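Local coordinates for hypothetical protein (Giardia lamblia, PDB 3I3F), which is of unknown function but belongs to the endoribonuclease L-PSP (RidA-like) family, whose members form trimers with small-molecule pockets between subunits, at the interface of chains A and B. Numbering follows the deposited sequence. Chains: chain A/B, Hypothetical protein.

All three contacts lie along one interface between chains A and B of a deposited trimer. Contact 1 and contact 2 are neighbours, with C-alpha centres about 8 Å apart, and they share B:Pro15. Contact 3 is about 21 Å from contact 1 and about 27 Å from contact 2. Strand 117-123 of chain A reaches from contact 1 to contact 3. Strand 131-139 of chain A serves contacts 1 and 2, and its chain B copy gives B:Glu132 to contact 3. Contacts 1 and 2 thus hold one end of the interface and contact 3 the other, as fits the trimer usual for this family.

Contact 1: the interface of chains A and B. Residues chain A 83-84, 117, 137; chain B 15, 33, 35, 40.
Strand 82-90 of chain A, with neighbouring strands 117-123 and 131-139, meets strands 32-35 and 38-41 of chain B and the loop that holds B:Pro15. A:Val83 is the central residue. Its two methyl groups go to different partners. CG1 stands anti to the backbone N (chi1 174°) and sits over the face of the B:Tyr40 ring, 3.9 Å from the ring centroid. It lies towards the root of the ring, with A:Val83 CG1 3.5 Å from B:Tyr40 CD2. A:Val83 CG1 also touches B:Ala33 CB at 3.6 Å. A:Val83 CG2 branches off towards B:Pro15 CG at 3.9 Å and B:Val35 CG1 at 4.0 Å.

A:Cys117 closes the patch beside B:Ala33. Its SG is 3.7 Å from B:Ala33 CB and 3.4 Å from the backbone O of B:Tyr40. At the far end of the tyrosine, the phenol OH of B:Tyr40 comes to 4.1 Å from A:Val137 CG1. The two side chains meet there at about a right angle. B:Tyr40 therefore reaches from A:Cys117 at its backbone to A:Val137 at its hydroxyl, with A:Val83 against the ring between them. The contacts here are mainly between apolar groups of the two subunits. The patch probably helps to hold the trimer together.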
ATOM      1  N   VAL A  83      -7.745  -5.946  -8.870  1.00 10.21           N
ATOM      2  CA  VAL A  83      -7.423  -4.664  -9.492  0.50 10.25           C
ATOM      3  C   VAL A  83      -5.956  -4.310  -9.248  1.00 10.23           C
ATOM      4  O   VAL A  83      -5.249  -3.845 -10.147  1.00 10.23           O
ATOM      5  CB  VAL A  83      -8.299  -3.542  -8.889  0.50 10.38           C
ATOM      6  CG1 VAL A  83      -7.882  -2.174  -9.418  0.50 10.41           C
ATOM      7  CG2 VAL A  83      -9.775  -3.811  -9.164  0.50 10.46           C
ATOM      8  N   SER A  84      -5.508  -4.527  -8.014  1.00  9.90           N
ATOM      9  CA  SER A  84      -4.172  -4.133  -7.592  1.00  9.73           C
ATOM     10  C   SER A  84      -3.658  -5.038  -6.475  1.00  9.41           C
ATOM     11  O   SER A  84      -4.444  -5.569  -5.689  1.00  9.21           O
ATOM     12  CB  SER A  84      -4.199  -2.678  -7.114  1.00  9.78           C
ATOM     13  OG  SER A  84      -2.906  -2.213  -6.768  1.00 10.22           O
ATOM     14  N   CYS A 117      -2.676  -4.329 -11.510  1.00 10.03           N
ATOM     15  CA  CYS A 117      -1.684  -3.357 -11.080  1.00 10.13           C
ATOM     16  C   CYS A 117      -0.788  -4.002 -10.032  1.00 10.10           C
ATOM     17  O   CYS A 117      -1.262  -4.733  -9.158  1.00 10.01           O
ATOM     18  CB  CYS A 117      -2.355  -2.109 -10.513  1.00  9.98           C
ATOM     19  SG  CYS A 117      -3.340  -1.202 -11.726  1.00 10.73           S
ATOM     20  N   VAL A 137      -6.560  -5.749  -3.709  1.00 10.27           N
ATOM     21  CA  VAL A 137      -7.850  -5.090  -3.862  1.00 10.57           C
ATOM     22  C   VAL A 137      -8.527  -5.699  -5.084  1.00 10.51           C
ATOM     23  O   VAL A 137      -7.928  -5.766  -6.161  1.00 10.43           O
ATOM     24  CB  VAL A 137      -7.681  -3.569  -4.060  1.00 10.79           C
ATOM     25  CG1 VAL A 137      -9.041  -2.881  -4.179  1.00 11.26           C
ATOM     26  CG2 VAL A 137      -6.874  -2.971  -2.911  1.00 11.50           C
TER
ATOM     27  N   PRO B  15     -12.652  -6.277 -14.039  1.00 19.17           N
ATOM     28  CA  PRO B  15     -12.188  -4.886 -14.125  1.00 18.84           C
ATOM     29  C   PRO B  15     -11.481  -4.552 -15.437  1.00 18.24           C
ATOM     30  O   PRO B  15     -10.832  -5.414 -16.032  1.00 18.44           O
ATOM     31  CB  PRO B  15     -11.203  -4.767 -12.957  1.00 19.01           C
ATOM     32  CG  PRO B  15     -11.609  -5.818 -12.007  1.00 19.20           C
ATOM     33  CD  PRO B  15     -12.123  -6.947 -12.836  1.00 19.24           C
ATOM     34  N   ALA B  33      -5.753   0.295 -14.125  1.00 10.99           N
ATOM     35  CA  ALA B  33      -7.022  -0.403 -13.936  1.00 11.51           C
ATOM     36  C   ALA B  33      -8.103   0.606 -13.585  1.00 12.04           C
ATOM     37  O   ALA B  33      -7.871   1.516 -12.790  1.00 12.18           O
ATOM     38  CB  ALA B  33      -6.902  -1.446 -12.846  1.00 11.48           C
ATOM     39  N   VAL B  35     -12.079   0.876 -12.175  1.00 14.74           N
ATOM     40  CA  VAL B  35     -13.159   0.154 -11.510  1.00 15.48           C
ATOM     41  C   VAL B  35     -14.060   1.133 -10.758  1.00 15.78           C
ATOM     42  O   VAL B  35     -13.595   1.875  -9.892  1.00 15.96           O
ATOM     43  CB  VAL B  35     -12.604  -0.930 -10.549  1.00 15.67           C
ATOM     44  CG1 VAL B  35     -11.647  -0.322  -9.528  1.00 16.22           C
ATOM     45  CG2 VAL B  35     -13.741  -1.668  -9.856  1.00 16.42           C
ATOM     46  N   TYR B  40      -6.670   2.899 -10.658  1.00 11.12           N
ATOM     47  CA  TYR B  40      -5.500   2.380  -9.955  1.00 10.73           C
ATOM     48  C   TYR B  40      -4.356   2.258 -10.954  1.00 10.23           C
ATOM     49  O   TYR B  40      -4.585   1.915 -12.117  1.00 10.06           O
ATOM     50  CB  TYR B  40      -5.802   1.005  -9.357  1.00 10.73           C
ATOM     51  CG  TYR B  40      -6.825   1.021  -8.241  1.00 11.53           C
ATOM     52  CD1 TYR B  40      -6.435   0.882  -6.912  1.00 12.37           C
ATOM     53  CD2 TYR B  40      -8.181   1.172  -8.514  1.00 12.54           C
ATOM     54  CE1 TYR B  40      -7.367   0.897  -5.884  1.00 12.84           C
ATOM     55  CE2 TYR B  40      -9.123   1.189  -7.490  1.00 12.85           C
ATOM     56  CZ  TYR B  40      -8.707   1.050  -6.177  1.00 13.10           C
ATOM     57  OH  TYR B  40      -9.628   1.062  -5.154  1.00 14.14           O
TER

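Contact 2: the interface of chains A and B. Residues chain A 80-81, 139; chain B 14-15.
A:Tyr81 and B:Thr14 meet ring against methyl, at the 3-10 helix 79-81 of chain A and the N-terminal loop of chain B. With CG of the tyrosine beside the backbone N (chi1 -69°), one face of its ring is turned to B:Thr14. From CB the chain passes through CG into the ring. A:Tyr81 CD1 is 4.0 Å from B:Thr14 CA and also borders B:Pro15 CD. The next ring atom, CE1, meets both CA and CG2 of B:Thr14. A:Tyr81 CZ lies 3.8 Å from B:Thr14 CG2, and CE2 is only slightly more distant from it. The methyl thus stands over the centre of one face, 3.7 Å above the ring plane, as a CH-pi contact. The phenol OH lies beyond this methyl contact.

A:Asp80 borders the same methyl with two oxygens. Its backbone O lies 3.4 Å from B:Thr14 CG2, and its carboxylate OD2 is 3.6 Å from B:Thr14 CG2. The aspartate and threonine side chains cross at about a right angle. B:Pro15 follows at the base of the tyrosine, with CD 3.7 Å from A:Tyr81 CA. In the proline ring, B:Pro15 CG rests 3.5 Å from the backbone O of A:Tyr81.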
ATOM      1  N   ASP A  80      -9.145 -13.214 -11.208  1.00 12.23           N
ATOM      2  CA  ASP A  80      -9.399 -12.383 -12.392  1.00 12.52           C
ATOM      3  C   ASP A  80     -10.132 -11.070 -12.084  1.00 12.26           C
ATOM      4  O   ASP A  80     -10.320 -10.246 -12.980  1.00 12.50           O
ATOM      5  CB  ASP A  80     -10.149 -13.179 -13.478  1.00 12.80           C
ATOM      6  CG  ASP A  80     -11.443 -13.801 -12.982  1.00 13.82           C
ATOM      7  OD1 ASP A  80     -11.532 -14.150 -11.786  0.50 13.51           O
ATOM      8  OD2 ASP A  80     -12.371 -13.958 -13.804  0.50 14.32           O
ATOM      9  N   TYR A  81     -10.534 -10.872 -10.828  1.00 11.81           N
ATOM     10  CA  TYR A  81     -11.175  -9.628 -10.399  1.00 11.50           C
ATOM     11  C   TYR A  81     -10.249  -8.727  -9.575  1.00 10.96           C
ATOM     12  O   TYR A  81     -10.657  -7.649  -9.146  1.00 10.94           O
ATOM     13  CB  TYR A  81     -12.450  -9.934  -9.612  1.00 11.74           C
ATOM     14  CG  TYR A  81     -13.544 -10.512 -10.471  1.00 12.85           C
ATOM     15  CD1 TYR A  81     -14.535  -9.697 -11.012  1.00 14.25           C
ATOM     16  CD2 TYR A  81     -13.579 -11.870 -10.762  1.00 14.35           C
ATOM     17  CE1 TYR A  81     -15.541 -10.227 -11.813  1.00 15.23           C
ATOM     18  CE2 TYR A  81     -14.578 -12.410 -11.561  1.00 15.26           C
ATOM     19  CZ  TYR A  81     -15.553 -11.584 -12.085  1.00 15.69           C
ATOM     20  OH  TYR A  81     -16.544 -12.124 -12.874  1.00 17.49           O
ATOM     21  N   ALA A 139     -12.569  -6.507  -7.173  1.00 11.69           N
ATOM     22  CA  ALA A 139     -14.001  -6.267  -7.325  1.00 12.28           C
ATOM     23  C   ALA A 139     -14.770  -7.552  -7.046  1.00 12.91           C
ATOM     24  O   ALA A 139     -14.277  -8.648  -7.307  1.00 12.76           O
ATOM     25  CB  ALA A 139     -14.304  -5.769  -8.732  1.00 12.36           C
TER
ATOM     26  N   THR B  14     -15.214  -8.528 -15.461  0.50 19.38           N
ATOM     27  CA  THR B  14     -13.938  -8.262 -14.736  0.50 19.31           C
ATOM     28  C   THR B  14     -13.507  -6.806 -14.940  0.50 19.25           C
ATOM     29  O   THR B  14     -13.943  -6.167 -15.898  0.50 19.29           O
ATOM     30  CB  THR B  14     -12.819  -9.204 -15.217  0.50 19.34           C
ATOM     31  OG1 THR B  14     -12.691  -9.113 -16.641  0.50 19.43           O
ATOM     32  CG2 THR B  14     -13.129 -10.643 -14.831  0.50 19.39           C
ATOM     33  N   PRO B  15     -12.652  -6.277 -14.039  1.00 19.17           N
ATOM     34  CA  PRO B  15     -12.188  -4.886 -14.125  1.00 18.84           C
ATOM     35  C   PRO B  15     -11.481  -4.552 -15.437  1.00 18.24           C
ATOM     36  O   PRO B  15     -10.832  -5.414 -16.032  1.00 18.44           O
ATOM     37  CB  PRO B  15     -11.203  -4.767 -12.957  1.00 19.01           C
ATOM     38  CG  PRO B  15     -11.609  -5.818 -12.007  1.00 19.20           C
ATOM     39  CD  PRO B  15     -12.123  -6.947 -12.836  1.00 19.24           C
TER

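Contact 3: the interface of chains A and B. Residues chain A 91, 120-122; chain B 123-125, 132.
A:Arg122 and B:Gln124 form the close part of this contact, where strand 117-123 of chain A meets the loop after the same strand of chain B. They make an antiparallel beta bridge. A:Arg122 N donates a hydrogen bond to B:Gln124 O at 3.2 Å. Their side chains lie against each other at a slant, with A:Arg122 CB 3.9 Å from B:Gln124 CB. B:Gln124 is extended beyond CG, and its amide OE1 reaches the A:Thr91 methyl CG2 at 3.9 Å. Next to the bridge, A:Val121 and B:Leu125 lie side by side and point the same way. Their methyls meet at 3.7 Å, A:Val121 CG1 to B:Leu125 CD2.

Water takes over on either side. Water 3 joins A:Arg122 O to B:Gln124 N, continuing the bridge indirectly. B:Glu132 OE1 stays 4.4 Å from A:Cys120 O. Two waters span this gap. Water 1 links A:Cys120 O to B:Glu132 OE1. Water 2 lies 2.6 Å from B:Glu132 OE2 and bonds to both N and O of A:Cys120. The extended B:Glu132 chain (chi1 -176°) carries its carboxylate to these waters. Cys120 and Glu132 also line sites of bound pentanoic acid, which may come from purification or crystallisation. The contact joins two subunits and probably helps to shape a ligand pocket that, as in the family, seems to lie between them.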
ATOM      1  N   THR A  91      14.530  -9.445   1.600  1.00 14.76           N
ATOM      2  CA  THR A  91      15.844  -8.905   1.257  1.00 15.52           C
ATOM      3  C   THR A  91      16.877 -10.025   1.079  1.00 15.68           C
ATOM      4  O   THR A  91      17.881  -9.842   0.392  1.00 16.19           O
ATOM      5  CB  THR A  91      16.341  -7.912   2.327  1.00 15.64           C
ATOM      6  OG1 THR A  91      16.197  -8.496   3.627  1.00 16.96           O
ATOM      7  CG2 THR A  91      15.543  -6.620   2.267  1.00 16.18           C
ATOM      8  N   CYS A 120       6.589  -4.218  -6.681  1.00 11.79           N
ATOM      9  CA  CYS A 120       7.396  -5.245  -6.042  1.00 12.51           C
ATOM     10  C   CYS A 120       8.695  -4.638  -5.541  1.00 12.94           C
ATOM     11  O   CYS A 120       9.469  -4.079  -6.322  1.00 13.41           O
ATOM     12  CB  CYS A 120       7.692  -6.378  -7.028  1.00 12.42           C
ATOM     13  SG  CYS A 120       8.557  -7.790  -6.301  1.00 13.83           S
ATOM     14  N   VAL A 121       8.920  -4.727  -4.234  1.00 13.45           N
ATOM     15  CA  VAL A 121      10.158  -4.250  -3.628  1.00 13.93           C
ATOM     16  C   VAL A 121      10.641  -5.253  -2.594  1.00 14.20           C
ATOM     17  O   VAL A 121       9.883  -6.126  -2.162  1.00 14.20           O
ATOM     18  CB  VAL A 121       9.974  -2.878  -2.943  1.00 14.04           C
ATOM     19  CG1 VAL A 121       9.495  -1.836  -3.948  1.00 14.43           C
ATOM     20  CG2 VAL A 121       9.006  -2.985  -1.770  1.00 14.21           C
ATOM     21  N   ARG A 122      11.907  -5.122  -2.208  1.00 14.44           N
ATOM     22  CA  ARG A 122      12.502  -5.964  -1.172  0.50 14.63           C
ATOM     23  C   ARG A 122      12.272  -5.339   0.197  1.00 14.71           C
ATOM     24  O   ARG A 122      12.329  -4.118   0.342  1.00 14.96           O
ATOM     25  CB  ARG A 122      14.007  -6.126  -1.391  0.50 14.66           C
ATOM     26  CG  ARG A 122      14.412  -6.697  -2.735  0.50 14.86           C
ATOM     27  CD  ARG A 122      13.790  -8.054  -2.984  0.50 14.96           C
ATOM     28  NE  ARG A 122      14.468  -8.769  -4.061  0.50 15.02           N
ATOM     29  CZ  ARG A 122      15.507  -9.578  -3.879  0.50 15.11           C
ATOM     30  NH1 ARG A 122      16.065 -10.189  -4.915  0.50 15.20           N
ATOM     31  NH2 ARG A 122      15.987  -9.778  -2.659  0.50 15.19           N
TER
ATOM     32  N   ALA B 123      13.410   1.844   0.634  1.00 19.15           N
ATOM     33  CA  ALA B 123      13.322   0.424   0.317  1.00 19.33           C
ATOM     34  C   ALA B 123      14.380   0.055  -0.712  1.00 19.40           C
ATOM     35  O   ALA B 123      14.877   0.915  -1.438  1.00 19.45           O
ATOM     36  CB  ALA B 123      11.938   0.082  -0.204  1.00 19.48           C
ATOM     37  N   GLN B 124      14.732  -1.227  -0.755  1.00 19.43           N
ATOM     38  CA  GLN B 124      15.653  -1.732  -1.767  1.00 19.49           C
ATOM     39  C   GLN B 124      14.861  -1.989  -3.046  1.00 19.38           C
ATOM     40  O   GLN B 124      14.071  -2.934  -3.122  1.00 19.46           O
ATOM     41  CB  GLN B 124      16.353  -3.002  -1.276  1.00 19.56           C
ATOM     42  CG  GLN B 124      17.267  -3.661  -2.304  1.00 19.97           C
ATOM     43  CD  GLN B 124      18.092  -4.793  -1.718  0.50 20.21           C
ATOM     44  OE1 GLN B 124      17.801  -5.293  -0.631  0.50 20.41           O
ATOM     45  NE2 GLN B 124      19.128  -5.203  -2.439  0.50 20.45           N
ATOM     46  N   LEU B 125      15.065  -1.121  -4.034  1.00 19.42           N
ATOM     47  CA  LEU B 125      14.341  -1.188  -5.300  1.00 19.31           C
ATOM     48  C   LEU B 125      15.115  -2.024  -6.311  1.00 19.45           C
ATOM     49  O   LEU B 125      16.276  -2.365  -6.084  1.00 19.45           O
ATOM     50  CB  LEU B 125      14.124   0.222  -5.857  1.00 19.23           C
ATOM     51  CG  LEU B 125      13.488   1.232  -4.897  1.00 18.84           C
ATOM     52  CD1 LEU B 125      13.424   2.613  -5.539  1.00 18.61           C
ATOM     53  CD2 LEU B 125      12.103   0.768  -4.469  1.00 18.77           C
ATOM     54  N   GLU B 132      10.418   5.147  -6.767  1.00 12.50           N
ATOM     55  CA  GLU B 132       9.283   4.425  -7.319  1.00 12.51           C
ATOM     56  C   GLU B 132       8.020   4.915  -6.634  1.00 12.09           C
ATOM     57  O   GLU B 132       7.999   5.080  -5.414  1.00 12.10           O
ATOM     58  CB  GLU B 132       9.449   2.918  -7.122  1.00 12.73           C
ATOM     59  CG  GLU B 132       8.343   2.093  -7.765  1.00 14.01           C
ATOM     60  CD  GLU B 132       8.632   0.603  -7.788  1.00 15.42           C
ATOM     61  OE1 GLU B 132       9.772   0.195  -7.479  1.00 16.88           O
ATOM     62  OE2 GLU B 132       7.705  -0.165  -8.126  1.00 17.07           O
TER
HETATM   63  O   HOH W   1      11.428  -2.103  -7.151  1.00 19.06           O
HETATM   64  O   HOH W   2       8.323  -2.643  -8.260  1.00 21.79           O
HETATM   65  O   HOH W   3      14.196  -2.696   1.631  1.00 33.20           O